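PDB 4M16: bartonella effector protein (Bep) substrate of VirB T4SS from Bartonella sp. AR 15-3, which probably transfers AMP from ATP to tyrosine or threonine hydroxyls of target proteins through its N-terminal Fic domain, the part present here. Local coordinates for residues A[82-87]-A[92-97]; A[98-101]-A[106-109]; A[145-150]-A[193-198]. All coordinates share one frame; numbering follows the deposited sequence.

Interaction 1. Residues A[82-87]-A[92-97]; sequences DLSFAF and IAQMSM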
loop_
_atom_site.group_PDB
_atom_site.type_symbol
_atom_site.label_atom_id
_atom_site.label_comp_id
_atom_site.label_asym_id
_atom_site.label_seq_id
_atom_site.Cartn_x
_atom_site.Cartn_y
_atom_site.Cartn_z
ATOM N N ASP A 82 10.033 7.707 -6.538
ATOM C CA ASP A 82 10.722 8.990 -6.664
ATOM C C ASP A 82 12.117 8.863 -7.293
ATOM O O ASP A 82 12.613 9.811 -7.914
ATOM C CB ASP A 82 10.884 9.659 -5.307
ATOM C CG ASP A 82 11.451 8.747 -4.258
ATOM O OD1 ASP A 82 10.930 7.619 -4.065
ATOM O OD2 ASP A 82 12.392 9.161 -3.568
ATOM N N LEU A 83 12.743 7.706 -7.120
ATOM C CA LEU A 83 14.112 7.542 -7.559
ATOM C C LEU A 83 14.107 7.090 -9.020
ATOM O O LEU A 83 13.288 6.298 -9.436
ATOM C CB LEU A 83 14.829 6.528 -6.669
ATOM C CG LEU A 83 15.037 7.014 -5.206
ATOM C CD1 LEU A 83 15.556 5.865 -4.365
ATOM C CD2 LEU A 83 15.991 8.203 -5.102
ATOM N N SER A 84 15.022 7.609 -9.795
ATOM C CA SER A 84 15.286 7.084 -11.125
ATOM C C SER A 84 15.663 5.635 -11.025
ATOM O O SER A 84 16.579 5.285 -10.250
ATOM C CB SER A 84 16.441 7.843 -11.762
ATOM O OG SER A 84 15.964 9.122 -12.043
ATOM N N PHE A 85 14.981 4.793 -11.784
ATOM C CA PHE A 85 15.229 3.365 -11.731
ATOM C C PHE A 85 15.970 2.822 -12.981
ATOM O O PHE A 85 15.482 2.919 -14.110
ATOM C CB PHE A 85 13.978 2.549 -11.487
ATOM C CG PHE A 85 14.301 1.115 -11.264
ATOM C CD1 PHE A 85 14.864 0.723 -10.065
ATOM C CD2 PHE A 85 14.213 0.186 -12.291
ATOM C CE1 PHE A 85 15.254 -0.593 -9.837
ATOM C CE2 PHE A 85 14.588 -1.139 -12.077
ATOM C CZ PHE A 85 15.127 -1.525 -10.871
ATOM N N ALA A 86 17.145 2.253 -12.750
ATOM C CA ALA A 86 17.974 1.709 -13.834
ATOM C C ALA A 86 17.615 0.243 -14.093
ATOM O O ALA A 86 17.985 -0.633 -13.301
ATOM C CB ALA A 86 19.456 1.836 -13.469
ATOM N N PHE A 87 16.896 -0.027 -15.171
ATOM C CA PHE A 87 16.565 -1.403 -15.592
ATOM C C PHE A 87 17.801 -2.099 -16.147
ATOM O O PHE A 87 18.702 -1.466 -16.695
ATOM C CB PHE A 87 15.460 -1.421 -16.683
ATOM C CG PHE A 87 14.020 -1.295 -16.168
ATOM C CD1 PHE A 87 13.352 -2.438 -15.698
ATOM C CD2 PHE A 87 13.328 -0.073 -16.143
ATOM C CE1 PHE A 87 12.050 -2.395 -15.242
ATOM C CE2 PHE A 87 12.009 -0.003 -15.643
ATOM C CZ PHE A 87 11.372 -1.182 -15.202
ATOM N N ILE A 92 16.121 3.975 -18.156
ATOM C CA ILE A 92 15.944 4.564 -16.849
ATOM C C ILE A 92 14.523 5.073 -16.781
ATOM O O ILE A 92 14.041 5.732 -17.699
ATOM C CB ILE A 92 16.986 5.675 -16.565
ATOM C CG1 ILE A 92 18.391 5.057 -16.596
ATOM C CG2 ILE A 92 16.715 6.377 -15.223
ATOM C CD1 ILE A 92 19.478 6.071 -16.588
ATOM N N ALA A 93 13.855 4.725 -15.697
ATOM C CA ALA A 93 12.448 4.981 -15.561
ATOM C C ALA A 93 12.188 5.808 -14.338
ATOM O O ALA A 93 12.975 5.816 -13.353
ATOM C CB ALA A 93 11.667 3.672 -15.513
ATOM N N GLN A 94 11.058 6.508 -14.399
ATOM C CA GLN A 94 10.669 7.418 -13.362
ATOM C C GLN A 94 9.172 7.591 -13.351
ATOM O O GLN A 94 8.522 7.418 -14.359
ATOM C CB GLN A 94 11.338 8.768 -13.550
ATOM C CG GLN A 94 11.240 9.538 -12.253
ATOM C CD GLN A 94 12.269 10.607 -12.203
ATOM O OE1 GLN A 94 12.676 11.154 -13.274
ATOM N NE2 GLN A 94 12.800 10.842 -10.996
ATOM N N MET A 95 8.616 7.835 -12.174
ATOM C CA MET A 95 7.188 8.077 -12.075
ATOM C C MET A 95 6.893 9.122 -11.025
ATOM O O MET A 95 6.408 8.788 -9.967
ATOM C CB MET A 95 6.466 6.772 -11.771
ATOM C CG MET A 95 4.949 6.859 -11.796
ATOM S SD MET A 95 4.432 6.961 -13.507
ATOM C CE MET A 95 2.760 6.344 -13.428
ATOM N N SER A 96 7.217 10.369 -11.300
ATOM C CA SER A 96 7.002 11.437 -10.268
ATOM C C SER A 96 5.505 11.654 -9.923
ATOM O O SER A 96 5.138 11.957 -8.778
ATOM C CB SER A 96 7.689 12.760 -10.675
ATOM O OG SER A 96 9.092 12.530 -10.793
ATOM N N MET A 97 4.639 11.538 -10.919
ATOM C CA MET A 97 3.226 11.836 -10.746
ATOM C C MET A 97 2.349 10.616 -11.017
ATOM O O MET A 97 2.536 9.914 -12.009
ATOM C CB MET A 97 2.815 13.013 -11.671
ATOM C CG MET A 97 3.403 14.329 -11.221
ATOM S SD MET A 97 2.676 15.746 -12.022
ATOM C CE MET A 97 3.371 15.498 -13.640
HETATM O O HOH W 1 10.174 11.912 -8.622
HETATM O O HOH W 2 10.838 5.887 -10.785
#
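Phe-85 and Ala-93 form the hydrogen-bonded pair of a short antiparallel beta hairpin, which by its place in the Fic domain probably corresponds to the flap of this family; in relatives that hairpin helps to position the target segment beside the active site. Two backbone bonds define the pair. Phe-85 N reaches Ala-93 O at 2.7 Å, nearly straight (174°) and within the carbonyl plane; Ala-93 N returns to Phe-85 O at 2.9 Å. Ala-86 and Ile-92 form the next, non-hydrogen-bonded pair, where a C-H of Ile-92 CA also faces Phe-85 O at 3.2 Å. Beyond the strands a side chain takes over: Gln-94 NE2 donates to Asp-82 O at 3.3 Å, within its own amide plane but 42° above the carbonyl plane. Gln-94 reaches that far because CG is anti to the backbone N (chi1 -163°) and the chain runs on extended.

On the Phe-85/Ala-93 face, the Phe-87 ring meets the Ala-93 methyl with its edge, CE2 to CB 3.7 Å, and takes Phe-85 CD2 over the centre of one face. Lys-22 makes a cation-pi contact with Phe-87, while Tyr-79 packs edge-to-face with Phe-85. Asp-82 is anchored by two hydrogen bonds, OD1 to Thr-80 OG1 and OD2 to Gln-114 NE2.

Interaction 2. Residues A[98-101]-A[106-109]; sequences MKIP and YFAH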
loop_
_atom_site.group_PDB
_atom_site.type_symbol
_atom_site.label_atom_id
_atom_site.label_comp_id
_atom_site.label_asym_id
_atom_site.label_seq_id
_atom_site.Cartn_x
_atom_site.Cartn_y
_atom_site.Cartn_z
ATOM N N MET A 98 1.434 10.372 -10.090
ATOM C CA MET A 98 0.450 9.298 -10.177
ATOM C C MET A 98 -0.877 9.809 -9.634
ATOM O O MET A 98 -0.926 10.598 -8.693
ATOM C CB MET A 98 0.910 8.099 -9.360
ATOM C CG MET A 98 2.245 7.556 -9.819
ATOM S SD MET A 98 2.557 5.859 -9.262
ATOM C CE MET A 98 1.505 4.897 -10.357
ATOM N N LYS A 99 -1.962 9.417 -10.258
ATOM C CA LYS A 99 -3.243 9.894 -9.844
ATOM C C LYS A 99 -4.227 8.764 -9.780
ATOM O O LYS A 99 -3.898 7.620 -10.166
ATOM C CB LYS A 99 -3.690 11.016 -10.778
ATOM C CG LYS A 99 -3.898 10.649 -12.215
ATOM C CD LYS A 99 -4.132 11.924 -13.009
ATOM C CE LYS A 99 -4.607 11.667 -14.421
ATOM N NZ LYS A 99 -5.622 10.606 -14.394
ATOM N N ILE A 100 -5.400 9.061 -9.251
ATOM C CA ILE A 100 -6.517 8.102 -9.231
ATOM C C ILE A 100 -7.063 8.072 -10.642
ATOM O O ILE A 100 -7.463 9.126 -11.182
ATOM C CB ILE A 100 -7.595 8.463 -8.171
ATOM C CG1 ILE A 100 -7.006 8.341 -6.780
ATOM C CG2 ILE A 100 -8.785 7.540 -8.248
ATOM C CD1 ILE A 100 -7.932 8.821 -5.666
ATOM N N PRO A 101 -7.074 6.873 -11.268
ATOM C CA PRO A 101 -7.574 6.829 -12.646
ATOM C C PRO A 101 -8.985 7.453 -12.761
ATOM O O PRO A 101 -9.789 7.283 -11.852
ATOM C CB PRO A 101 -7.593 5.304 -13.008
ATOM C CG PRO A 101 -6.933 4.573 -11.882
ATOM C CD PRO A 101 -6.771 5.528 -10.709
ATOM N N TYR A 106 -4.308 13.552 -7.294
ATOM C CA TYR A 106 -2.957 12.953 -7.313
ATOM C C TYR A 106 -2.536 12.423 -5.948
ATOM O O TYR A 106 -2.933 12.930 -4.908
ATOM C CB TYR A 106 -1.913 13.958 -7.820
ATOM C CG TYR A 106 -2.109 14.313 -9.266
ATOM C CD1 TYR A 106 -3.085 15.192 -9.652
ATOM C CD2 TYR A 106 -1.306 13.741 -10.257
ATOM C CE1 TYR A 106 -3.274 15.514 -10.987
ATOM C CE2 TYR A 106 -1.501 14.035 -11.603
ATOM C CZ TYR A 106 -2.489 14.931 -11.940
ATOM O OH TYR A 106 -2.687 15.271 -13.249
ATOM N N PHE A 107 -1.787 11.339 -5.999
ATOM C CA PHE A 107 -0.962 10.888 -4.885
ATOM C C PHE A 107 0.202 11.877 -4.718
ATOM O O PHE A 107 0.362 12.834 -5.478
ATOM C CB PHE A 107 -0.444 9.465 -5.173
ATOM C CG PHE A 107 -1.539 8.470 -5.267
ATOM C CD1 PHE A 107 -2.258 8.091 -4.127
ATOM C CD2 PHE A 107 -1.937 7.964 -6.518
ATOM C CE1 PHE A 107 -3.311 7.171 -4.243
ATOM C CE2 PHE A 107 -2.975 7.084 -6.610
ATOM C CZ PHE A 107 -3.654 6.684 -5.475
ATOM N N ALA A 108 1.002 11.655 -3.711
ATOM C CA ALA A 108 2.157 12.499 -3.471
ATOM C C ALA A 108 3.057 12.574 -4.699
ATOM O O ALA A 108 3.308 11.580 -5.396
ATOM C CB ALA A 108 2.943 11.959 -2.315
ATOM N N HIS A 109 3.574 13.759 -4.921
ATOM C CA HIS A 109 4.586 13.963 -5.946
ATOM C C HIS A 109 5.887 13.295 -5.505
ATOM O O HIS A 109 6.219 13.250 -4.324
ATOM C CB HIS A 109 4.759 15.494 -6.206
ATOM C CG HIS A 109 5.550 15.798 -7.459
ATOM N ND1 HIS A 109 6.922 15.665 -7.512
ATOM C CD2 HIS A 109 5.168 16.155 -8.702
ATOM C CE1 HIS A 109 7.357 15.971 -8.722
ATOM N NE2 HIS A 109 6.312 16.301 -9.464
HETATM O O HOH W 3 1.755 12.345 -7.849
#
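Met-98 holds Phe-107 by a backbone hydrogen bond, Phe-107 N to Met-98 O, 2.9 Å long and bent to 144° at the hydrogen. The same oxygen lies 3.4 Å from Tyr-106 CA, a C-H contact that accompanies the single bridge between the backbones of Lys-99 and Tyr-106. Met-98 N donates to a water at 3.0 Å, and that water donates to Phe-107 O at 2.8 Å, so both polar backbone atoms of Met-98 are tied, directly or through solvent, to Phe-107. Its CB also rests against Phe-107 CD2.

Lys-99 comes next and contributes its aliphatic part. CB stands over one face of the Tyr-106 ring, 3.9 Å from the centroid and 20° off the normal, as a CH-pi contact. With CG between the backbone N and the carbonyl carbon (chi1 63°), the chain runs alongside the tyrosine in the same direction, and CD arrives 3.6 Å from Tyr-106 CZ. Lys-99 NZ is hydrogen-bonded to Thr-103 O, in the connection between the two segments.

Ile-100 crosses the Phe-107 side chain at about a right angle, placing CG1 4.0 Å from CZ, while its carbonyl oxygen receives Thr-103 OG1. The closed loop lies between strand 92-93 and helix 110-126, whose start His-109 caps through ND1 to Asp-111 N. Phe-107 stacks on the Fic-motif His-153, just past helix 135-152; Ile-100 packs on Asn-193 and Met-196 of helix 185-197, and Phe-107 also touches Met-196.

Interaction 3. Residues A[145-150]-A[193-198]; sequences LFSFLN and NDAMAL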
loop_
_atom_site.group_PDB
_atom_site.type_symbol
_atom_site.label_atom_id
_atom_site.label_comp_id
_atom_site.label_asym_id
_atom_site.label_seq_id
_atom_site.Cartn_x
_atom_site.Cartn_y
_atom_site.Cartn_z
ATOM N N LEU A 145 -2.943 7.219 9.840
ATOM C CA LEU A 145 -1.714 6.695 9.272
ATOM C C LEU A 145 -1.915 5.943 7.967
ATOM O O LEU A 145 -1.132 6.103 7.006
ATOM C CB LEU A 145 -0.985 5.814 10.312
ATOM C CG LEU A 145 -0.051 6.542 11.271
ATOM C CD1 LEU A 145 0.331 5.541 12.358
ATOM C CD2 LEU A 145 1.215 7.109 10.595
ATOM N N PHE A 146 -2.964 5.125 7.923
ATOM C CA PHE A 146 -3.341 4.443 6.680
ATOM C C PHE A 146 -3.762 5.371 5.514
ATOM O O PHE A 146 -3.209 5.234 4.399
ATOM C CB PHE A 146 -4.397 3.360 6.946
ATOM C CG PHE A 146 -4.678 2.502 5.734
ATOM C CD1 PHE A 146 -5.592 2.919 4.789
ATOM C CD2 PHE A 146 -4.056 1.298 5.565
ATOM C CE1 PHE A 146 -5.827 2.172 3.676
ATOM C CE2 PHE A 146 -4.284 0.531 4.426
ATOM C CZ PHE A 146 -5.202 0.944 3.502
ATOM N N SER A 147 -4.563 6.387 5.803
ATOM C CA SER A 147 -4.869 7.410 4.791
ATOM C C SER A 147 -3.598 8.119 4.318
ATOM O O SER A 147 -3.450 8.433 3.138
ATOM C CB SER A 147 -5.818 8.468 5.303
ATOM O OG SER A 147 -7.048 7.884 5.672
ATOM N N PHE A 148 -2.682 8.383 5.235
ATOM C CA PHE A 148 -1.474 9.105 4.889
ATOM C C PHE A 148 -0.629 8.221 3.942
ATOM O O PHE A 148 -0.246 8.653 2.869
ATOM C CB PHE A 148 -0.703 9.529 6.156
ATOM C CG PHE A 148 0.600 10.296 5.891
ATOM C CD1 PHE A 148 0.747 11.148 4.800
ATOM C CD2 PHE A 148 1.666 10.215 6.819
ATOM C CE1 PHE A 148 1.933 11.878 4.611
ATOM C CE2 PHE A 148 2.844 10.921 6.614
ATOM C CZ PHE A 148 2.967 11.763 5.507
ATOM N N LEU A 149 -0.386 6.966 4.318
ATOM C CA LEU A 149 0.393 6.101 3.481
ATOM C C LEU A 149 -0.291 5.862 2.119
ATOM O O LEU A 149 0.397 5.864 1.104
ATOM C CB LEU A 149 0.736 4.778 4.195
ATOM C CG LEU A 149 1.591 3.815 3.338
ATOM C CD1 LEU A 149 2.923 4.443 3.026
ATOM C CD2 LEU A 149 1.744 2.458 4.014
ATOM N N ASN A 150 -1.616 5.669 2.100
ATOM C CA ASN A 150 -2.378 5.533 0.861
ATOM C C ASN A 150 -2.088 6.755 -0.047
ATOM O O ASN A 150 -1.850 6.604 -1.233
ATOM C CB ASN A 150 -3.877 5.383 1.117
ATOM C CG ASN A 150 -4.657 5.174 -0.160
ATOM O OD1 ASN A 150 -4.460 4.152 -0.863
ATOM N ND2 ASN A 150 -5.502 6.138 -0.502
ATOM N N ASN A 193 -10.357 6.004 -2.028
ATOM C CA ASN A 193 -10.621 7.082 -2.966
ATOM C C ASN A 193 -11.366 8.230 -2.239
ATOM O O ASN A 193 -11.004 9.395 -2.382
ATOM C CB ASN A 193 -11.308 6.572 -4.233
ATOM C CG ASN A 193 -10.383 5.681 -5.102
ATOM O OD1 ASN A 193 -9.151 5.598 -4.928
ATOM N ND2 ASN A 193 -10.991 5.022 -6.064
ATOM N N ASP A 194 -12.331 7.909 -1.389
ATOM C CA ASP A 194 -12.995 8.964 -0.594
ATOM C C ASP A 194 -12.052 9.747 0.336
ATOM O O ASP A 194 -12.229 10.971 0.524
ATOM C CB ASP A 194 -14.162 8.401 0.238
ATOM C CG ASP A 194 -15.419 8.135 -0.583
ATOM O OD1 ASP A 194 -15.454 8.400 -1.787
ATOM O OD2 ASP A 194 -16.390 7.640 0.017
ATOM N N ALA A 195 -11.101 9.053 0.952
ATOM C CA ALA A 195 -10.116 9.698 1.829
ATOM C C ALA A 195 -9.348 10.775 1.070
ATOM O O ALA A 195 -9.050 11.816 1.641
ATOM C CB ALA A 195 -9.161 8.672 2.457
ATOM N N MET A 196 -9.072 10.552 -0.212
ATOM C CA MET A 196 -8.355 11.561 -1.012
ATOM C C MET A 196 -9.257 12.588 -1.659
ATOM O O MET A 196 -8.832 13.739 -1.843
ATOM C CB MET A 196 -7.419 10.904 -2.055
ATOM C CG MET A 196 -6.136 10.423 -1.359
ATOM S SD MET A 196 -5.227 9.326 -2.390
ATOM C CE MET A 196 -4.793 10.433 -3.750
ATOM N N ALA A 197 -10.490 12.179 -2.001
ATOM C CA ALA A 197 -11.407 13.037 -2.784
ATOM C C ALA A 197 -12.167 14.033 -1.891
ATOM O O ALA A 197 -12.285 15.205 -2.229
ATOM C CB ALA A 197 -12.395 12.211 -3.605
ATOM N N LEU A 198 -12.659 13.557 -0.760
ATOM C CA LEU A 198 -13.491 14.355 0.113
ATOM C C LEU A 198 -12.629 15.237 1.045
ATOM O O LEU A 198 -11.426 15.219 0.966
ATOM C CB LEU A 198 -14.404 13.429 0.942
ATOM C CG LEU A 198 -15.323 12.460 0.169
ATOM C CD1 LEU A 198 -15.966 11.511 1.180
ATOM C CD2 LEU A 198 -16.349 13.193 -0.691
HETATM O O HOH W 4 -6.848 6.134 -3.209
#
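Ser-147 and Ala-195 are the closest CA pair between 145-150 and 193-198, which lie on helices 135-152 and 185-197, at 6.4 Å from CA to CA. Small side chains permit it: the Ala-195 methyl points at the other helix and meets Ser-147 OG at 3.9 Å, a van der Waals contact. The polar need of that hydroxyl is met within its own helix by Val-143 O. Met-207 of helix 200-214 touches both residues, so a third helix flanks this point.

A second contact pairs an amide with a thioether. Asn-150 and Met-196 cross obliquely, and ND2 lies 3.7 Å from SD, a contact of van der Waals length. Asn-150 extends toward the partner helix with CG anti to the backbone N (chi1 -177°), while the bend at chi3 of Met-196 (64°) sets its CE toward Tyr-106 O of the neighbouring loop.

Between the two segments, the hydrogen-bonded link is a single water. Asn-150 ND2 donates to it at 3.0 Å, and the water donates onward to Asn-193 OD1 at 2.9 Å. At the other end of the buried Asn-150 amide, OD1 accepts from Gln-163 NE2 of helix 159-174, and the backbone oxygen of Asn-150 accepts from His-153 ND1, the histidine of HPFRAGN, this chain's version of the Fic motif.

The two segments bury only 154 Å² together, with no direct polar bond between them. The modelled orientation of the Asn-150 amide is consistent with these partners, and its link to helix 185-197 depends on solvent rather than on a direct bond.

How the interactions relate
Interactions 1 and 2 follow each other along one piece of chain, from the hairpin to the start of helix 110-126, and touch where Met-97 CG packs 3.6 Å from His-109 CD2. Interaction 2 is a surface contact; interactions 1 and 3 are partly buried, with 1 farthest from the chain centre and 3 nearest to it. Direct backbone bonds dominate the hairpin; one such bond plus aromatic packing closes the loop; between the helices the contact is small: Ser/Ala packing, an amide-thioether contact and a bridging water. Interactions 2 and 3 meet directly: Phe-107 CE1 lies 3.4 Å from Met-196 SD and Phe-107 CD1 3.3 Å from Asn-150 O, so the loop abuts both helices.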